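Local coordinates for protein alkylpurine DNA glycosylase AlkC (PDB 5VHV) that removes alkylated purine bases from DNA as a repair glycosylase that works without flipping the damaged nucleotide out of the helix, at residues Asn272-Leu277 against His321-Gln326; Val288-Ile293 against Val306-Ala311. All blocks are in the same frame, centred on the assembly; numbering follows the deposited sequence.

Contact 1 (Asn272-Leu277 against His321-Gln326)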
# COMPACT_ATOMS: atom_id res chain seq x y z
N ASN A 272 21.73 -6.46 17.86
CA ASN A 272 22.43 -5.30 17.32
C ASN A 272 23.35 -5.78 16.21
O ASN A 272 24.31 -6.50 16.46
CB ASN A 272 23.23 -4.59 18.40
CG ASN A 272 22.37 -4.14 19.55
OD1 ASN A 272 21.85 -3.03 19.54
ND2 ASN A 272 22.18 -5.02 20.53
N LEU A 273 23.05 -5.35 14.99
CA LEU A 273 23.88 -5.61 13.83
C LEU A 273 24.82 -4.43 13.63
O LEU A 273 24.37 -3.28 13.54
CB LEU A 273 23.00 -5.81 12.59
CG LEU A 273 23.71 -5.80 11.24
CD1 LEU A 273 24.70 -6.97 11.10
CD2 LEU A 273 22.66 -5.88 10.12
N SER A 274 26.12 -4.69 13.55
CA SER A 274 27.03 -3.59 13.28
C SER A 274 28.21 -4.06 12.44
O SER A 274 28.59 -5.23 12.47
CB SER A 274 27.51 -2.91 14.57
OG SER A 274 28.29 -3.78 15.38
N PHE A 275 28.74 -3.13 11.65
CA PHE A 275 29.92 -3.34 10.82
C PHE A 275 30.37 -1.98 10.31
O PHE A 275 29.67 -0.97 10.42
CB PHE A 275 29.63 -4.29 9.66
CG PHE A 275 28.45 -3.87 8.82
CD1 PHE A 275 27.16 -4.21 9.18
CD2 PHE A 275 28.64 -3.09 7.67
CE1 PHE A 275 26.07 -3.82 8.40
CE2 PHE A 275 27.56 -2.70 6.90
CZ PHE A 275 26.27 -3.06 7.27
N THR A 276 31.56 -1.98 9.72
CA THR A 276 32.17 -0.80 9.12
C THR A 276 32.48 -1.11 7.66
O THR A 276 33.00 -2.19 7.34
CB THR A 276 33.45 -0.42 9.87
OG1 THR A 276 33.14 -0.26 11.26
CG2 THR A 276 34.04 0.88 9.32
N LEU A 277 32.15 -0.18 6.77
CA LEU A 277 32.51 -0.27 5.36
C LEU A 277 33.65 0.70 5.09
O LEU A 277 33.56 1.87 5.46
CB LEU A 277 31.32 0.07 4.46
CG LEU A 277 30.12 -0.86 4.58
CD1 LEU A 277 28.98 -0.36 3.70
CD2 LEU A 277 30.48 -2.29 4.21
N HIS A 321 30.74 3.65 9.79
CA HIS A 321 30.14 2.71 10.73
C HIS A 321 28.66 2.60 10.44
O HIS A 321 27.98 3.59 10.14
CB HIS A 321 30.33 3.19 12.18
CG HIS A 321 31.76 3.30 12.61
ND1 HIS A 321 32.56 2.20 12.81
CD2 HIS A 321 32.52 4.38 12.92
CE1 HIS A 321 33.76 2.60 13.20
NE2 HIS A 321 33.76 3.91 13.28
N ILE A 322 28.14 1.38 10.54
CA ILE A 322 26.72 1.11 10.35
C ILE A 322 26.26 0.26 11.52
O ILE A 322 26.97 -0.65 11.96
CB ILE A 322 26.45 0.42 8.99
CG1 ILE A 322 26.74 1.44 7.86
CG2 ILE A 322 25.02 -0.09 8.91
CD1 ILE A 322 26.69 0.89 6.48
N ARG A 323 25.08 0.58 12.04
CA ARG A 323 24.59 -0.10 13.24
C ARG A 323 23.08 -0.08 13.21
O ARG A 323 22.49 0.98 12.96
CB ARG A 323 25.11 0.59 14.50
CG ARG A 323 24.60 -0.04 15.79
CD ARG A 323 25.22 0.63 17.01
NE ARG A 323 24.78 0.01 18.26
CZ ARG A 323 25.47 -0.92 18.90
NH1 ARG A 323 26.63 -1.35 18.43
NH2 ARG A 323 24.99 -1.43 20.03
N ARG A 324 22.46 -1.22 13.47
CA ARG A 324 21.01 -1.32 13.52
C ARG A 324 20.60 -2.26 14.65
O ARG A 324 21.04 -3.41 14.69
CB ARG A 324 20.43 -1.84 12.19
CG ARG A 324 18.93 -2.13 12.18
CD ARG A 324 18.04 -0.95 12.57
NE ARG A 324 18.36 0.28 11.83
CZ ARG A 324 18.03 0.52 10.56
NH1 ARG A 324 17.36 -0.37 9.87
NH2 ARG A 324 18.39 1.67 9.99
N GLU A 325 19.75 -1.76 15.54
CA GLU A 325 19.12 -2.56 16.57
C GLU A 325 17.78 -3.09 16.06
O GLU A 325 17.06 -2.39 15.36
CB GLU A 325 18.97 -1.69 17.82
CG GLU A 325 18.15 -2.23 18.92
CD GLU A 325 17.94 -1.16 19.96
OE1 GLU A 325 16.85 -0.55 19.97
OE2 GLU A 325 18.89 -0.90 20.71
N GLN A 326 17.47 -4.36 16.37
CA GLN A 326 16.19 -4.94 15.97
C GLN A 326 15.58 -5.68 17.14
O GLN A 326 16.26 -6.44 17.82
CB GLN A 326 16.33 -5.87 14.75
CG GLN A 326 15.01 -6.21 14.09
CD GLN A 326 15.16 -7.12 12.89
OE1 GLN A 326 16.12 -7.01 12.12
NE2 GLN A 326 14.22 -8.05 12.74

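Contact 2 (Val288-Ile293 against Val306-Ala311). With nucleotides of chain D.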
# COMPACT_ATOMS: atom_id res chain seq x y z
N VAL A 288 23.81 1.10 -1.74
CA VAL A 288 22.56 0.67 -1.13
C VAL A 288 22.93 -0.48 -0.20
O VAL A 288 23.39 -1.53 -0.66
CB VAL A 288 21.52 0.25 -2.18
CG1 VAL A 288 20.33 -0.49 -1.50
CG2 VAL A 288 21.03 1.51 -2.91
N VAL A 289 22.79 -0.25 1.10
CA VAL A 289 23.16 -1.20 2.13
C VAL A 289 21.89 -1.68 2.81
O VAL A 289 21.18 -0.89 3.44
CB VAL A 289 24.11 -0.57 3.16
CG1 VAL A 289 24.56 -1.60 4.17
CG2 VAL A 289 25.33 0.03 2.46
N ASP A 290 21.61 -2.97 2.69
CA ASP A 290 20.48 -3.61 3.35
C ASP A 290 21.00 -4.82 4.13
O ASP A 290 22.19 -5.12 4.14
CB ASP A 290 19.40 -4.01 2.32
CG ASP A 290 18.72 -2.81 1.66
OD1 ASP A 290 18.62 -1.74 2.32
OD2 ASP A 290 18.26 -2.93 0.51
N TYR A 291 20.11 -5.52 4.84
CA TYR A 291 20.49 -6.77 5.48
C TYR A 291 19.33 -7.73 5.40
O TYR A 291 18.20 -7.34 5.12
CB TYR A 291 20.93 -6.59 6.94
CG TYR A 291 19.85 -6.19 7.93
CD1 TYR A 291 19.45 -4.87 8.02
CD2 TYR A 291 19.30 -7.11 8.82
CE1 TYR A 291 18.50 -4.48 8.93
CE2 TYR A 291 18.35 -6.72 9.74
CZ TYR A 291 17.97 -5.41 9.80
OH TYR A 291 17.03 -4.99 10.70
N ALA A 292 19.63 -9.01 5.59
CA ALA A 292 18.59 -10.02 5.54
C ALA A 292 18.73 -11.01 6.68
O ALA A 292 19.84 -11.34 7.09
CB ALA A 292 18.62 -10.76 4.22
N ILE A 293 17.60 -11.47 7.19
CA ILE A 293 17.57 -12.53 8.19
C ILE A 293 16.94 -13.78 7.59
O ILE A 293 15.84 -13.73 7.01
CB ILE A 293 16.79 -12.10 9.45
CG1 ILE A 293 17.42 -10.84 10.04
CG2 ILE A 293 16.79 -13.27 10.47
CD1 ILE A 293 16.70 -10.32 11.31
N VAL A 306 14.48 -9.30 3.82
CA VAL A 306 15.36 -8.15 3.64
C VAL A 306 14.76 -6.94 4.36
O VAL A 306 13.57 -6.60 4.17
CB VAL A 306 15.57 -7.84 2.15
CG1 VAL A 306 16.44 -6.59 1.99
CG2 VAL A 306 16.22 -9.03 1.44
N PHE A 307 15.60 -6.29 5.16
CA PHE A 307 15.29 -5.02 5.81
C PHE A 307 16.22 -3.93 5.28
O PHE A 307 17.40 -4.17 4.98
CB PHE A 307 15.44 -5.16 7.33
CG PHE A 307 14.47 -6.12 7.94
CD1 PHE A 307 13.13 -5.80 8.01
CD2 PHE A 307 14.89 -7.33 8.46
CE1 PHE A 307 12.20 -6.70 8.58
CE2 PHE A 307 13.96 -8.21 9.05
CZ PHE A 307 12.66 -7.90 9.11
N LYS A 308 15.69 -2.71 5.22
CA LYS A 308 16.46 -1.59 4.73
C LYS A 308 17.41 -1.08 5.81
O LYS A 308 17.04 -1.01 6.99
CB LYS A 308 15.54 -0.45 4.31
CG LYS A 308 14.49 -0.85 3.29
CD LYS A 308 15.14 -1.35 1.98
CE LYS A 308 15.90 -0.22 1.28
NZ LYS A 308 16.60 -0.67 0.01
N LEU A 309 18.61 -0.70 5.41
CA LEU A 309 19.56 -0.12 6.36
C LEU A 309 19.92 1.31 6.01
O LEU A 309 19.50 2.22 6.73
CB LEU A 309 20.79 -1.02 6.47
CG LEU A 309 21.11 -1.52 7.86
CD1 LEU A 309 22.35 -2.45 7.75
CD2 LEU A 309 21.36 -0.38 8.78
N LYS A 310 20.68 1.54 4.94
CA LYS A 310 21.17 2.88 4.63
C LYS A 310 21.46 2.97 3.14
O LYS A 310 22.01 2.04 2.55
CB LYS A 310 22.45 3.16 5.44
CG LYS A 310 22.84 4.62 5.57
CD LYS A 310 24.17 4.74 6.32
CE LYS A 310 24.64 6.19 6.44
NZ LYS A 310 23.83 6.97 7.40
N ALA A 311 21.09 4.09 2.53
CA ALA A 311 21.50 4.41 1.17
C ALA A 311 22.29 5.71 1.23
O ALA A 311 21.78 6.72 1.71
CB ALA A 311 20.30 4.54 0.24
P DG D 3 11.80 -1.69 6.17
OP1 DG D 3 13.02 -2.52 6.23
OP2 DG D 3 10.86 -1.76 5.03
O5' DG D 3 10.91 -1.99 7.43
C5' DG D 3 11.48 -2.16 8.73
C4' DG D 3 10.41 -2.52 9.74
O4' DG D 3 9.58 -1.36 10.05
C3' DG D 3 9.43 -3.62 9.30
O3' DG D 3 9.22 -4.47 10.43
C2' DG D 3 8.18 -2.84 8.84
C1' DG D 3 8.21 -1.60 9.74
N9 DG D 3 7.71 -0.35 9.14
C8 DG D 3 7.96 0.14 7.88
N7 DG D 3 7.43 1.32 7.67
C5 DG D 3 6.84 1.65 8.87
C6 DG D 3 6.11 2.80 9.23
O6 DG D 3 5.88 3.81 8.54
N1 DG D 3 5.66 2.74 10.55
C2 DG D 3 5.88 1.69 11.39
N2 DG D 3 5.35 1.80 12.62
N3 DG D 3 6.56 0.59 11.06
C4 DG D 3 7.01 0.64 9.79
P DA D 2 11.99 4.34 2.78
OP1 DA D 2 13.05 4.10 1.82
OP2 DA D 2 10.58 4.56 2.34
O5' DA D 2 12.03 3.12 3.80
C5' DA D 2 13.20 2.89 4.58
C4' DA D 2 12.91 2.01 5.79
O4' DA D 2 12.28 2.80 6.84
C3' DA D 2 11.96 0.86 5.54
O3' DA D 2 12.29 -0.19 6.42
C2' DA D 2 10.60 1.50 5.84
C1' DA D 2 10.93 2.38 7.03
N9 DA D 2 10.12 3.59 7.17
C8 DA D 2 9.83 4.49 6.20
N7 DA D 2 9.13 5.52 6.62
C5 DA D 2 8.95 5.28 7.97
C6 DA D 2 8.29 6.00 8.97
N6 DA D 2 7.66 7.16 8.75
N1 DA D 2 8.31 5.49 10.23
C2 DA D 2 8.95 4.33 10.44
N3 DA D 2 9.60 3.56 9.57
C4 DA D 2 9.57 4.09 8.33

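Contact 1 (Asn272-Leu277 against His321-Gln326)
L273 with R324 and F275 with I322 form the hydrogen-bonded pairs of two antiparallel strands, 272-277 and 321-326, whose axes approach to 4.6 Å at 173°; two N-H to carbonyl bonds close each pair. The apolar packing is on the face of L273, F275 and I322. A chi1 of 54° puts CG of F275 between its own backbone N and carbonyl carbon, and the ring crosses I322. There CB of I322 lies over one ring face, toward the rim, 4.1 Å from the centroid of F275. CG2 of I322 touches CZ of F275 at 3.6 Å, while CD1 of I322 meets both CE2 of F275 and CD1 of L277.

The other face is polar. T276 and H321 lie side by side, with OG1 of T276 hydrogen-bonded to ND1 of H321 at 3.0 Å. N272 sets its CB over the guanidinium of R323, amide and guanidinium planes 28° apart; OD1 of N272 stays 3.6 Å from NH2 of R323, a contact rather than a bond.

Strand 253-265 continues the sheet beyond 272-277, whereas 319-327 is an outermost strand. F275 and I322 both reach L309 on strand 305-314, and L273 packs on Y291 of strand 285-294.

Contact 2 (Val288-Ile293 against Val306-Ala311)
Y291 takes a chi1 of 68°, putting CG between its own backbone N and carbonyl carbon, and its ring crosses F307; K308 bends at chi2 (-61°) and chi3 (-66°), curling its chain alongside D290. Both pairs belong to a beta hairpin with a classic bulge, in which L309 and K310 together face V289. The carbonyl of V289 serves both: its O accepts N of K310 at 2.9 Å and, weakly, N of L309 at 3.2 Å.

D290 uses the shifted register. Its OD2 meets NZ of K308 at 2.8 Å through the syn lone pair, making a salt bridge, and OD1 adds a weak bond to the same amine. On its anti side OD1 also accepts N of L309 at 3.3 Å, so one carboxylate grips both the lysine and the bulge backbone. That double hold should fix its rotation, and the lysine's charge is probably partly offset by it.

CB of F307 sits over one face of the Y291 ring, 3.9 Å from the centroid, while CG of L309 reaches CD1 of Y291. The phenol OH of Y291 is bonded to Q326 on strand 319-327.

The outer edge of 306-311 meets the DNA. K308 lays CG 3.8 Å from C3' of DA2 of chain D, and OP1 of DG3 of chain D lies at the edge of the F307 ring. K308 N, directed out from the hairpin, donates a nearly straight 2.9 Å hydrogen bond to the same OP1 of DG3.

In the fold
The two contacts lie in the same beta domain, their centres about 10 Å apart, and contact 2 is nested in the loop that contact 1 closes. Each includes an outermost strand of the chain's sheet, and each is only partly buried; their apolar faces share one core, consistent with an Ig-like beta sandwich. A polar bond ties them as well, from R324 NH1 to K308 O. Contact 1 is regularly paired, with most of its polar side chains on the face of N272, S274 and T276, R324 being the exception. Contact 2 is interrupted by a bulge, buries charge beside it, and has an edge on the DNA backbone.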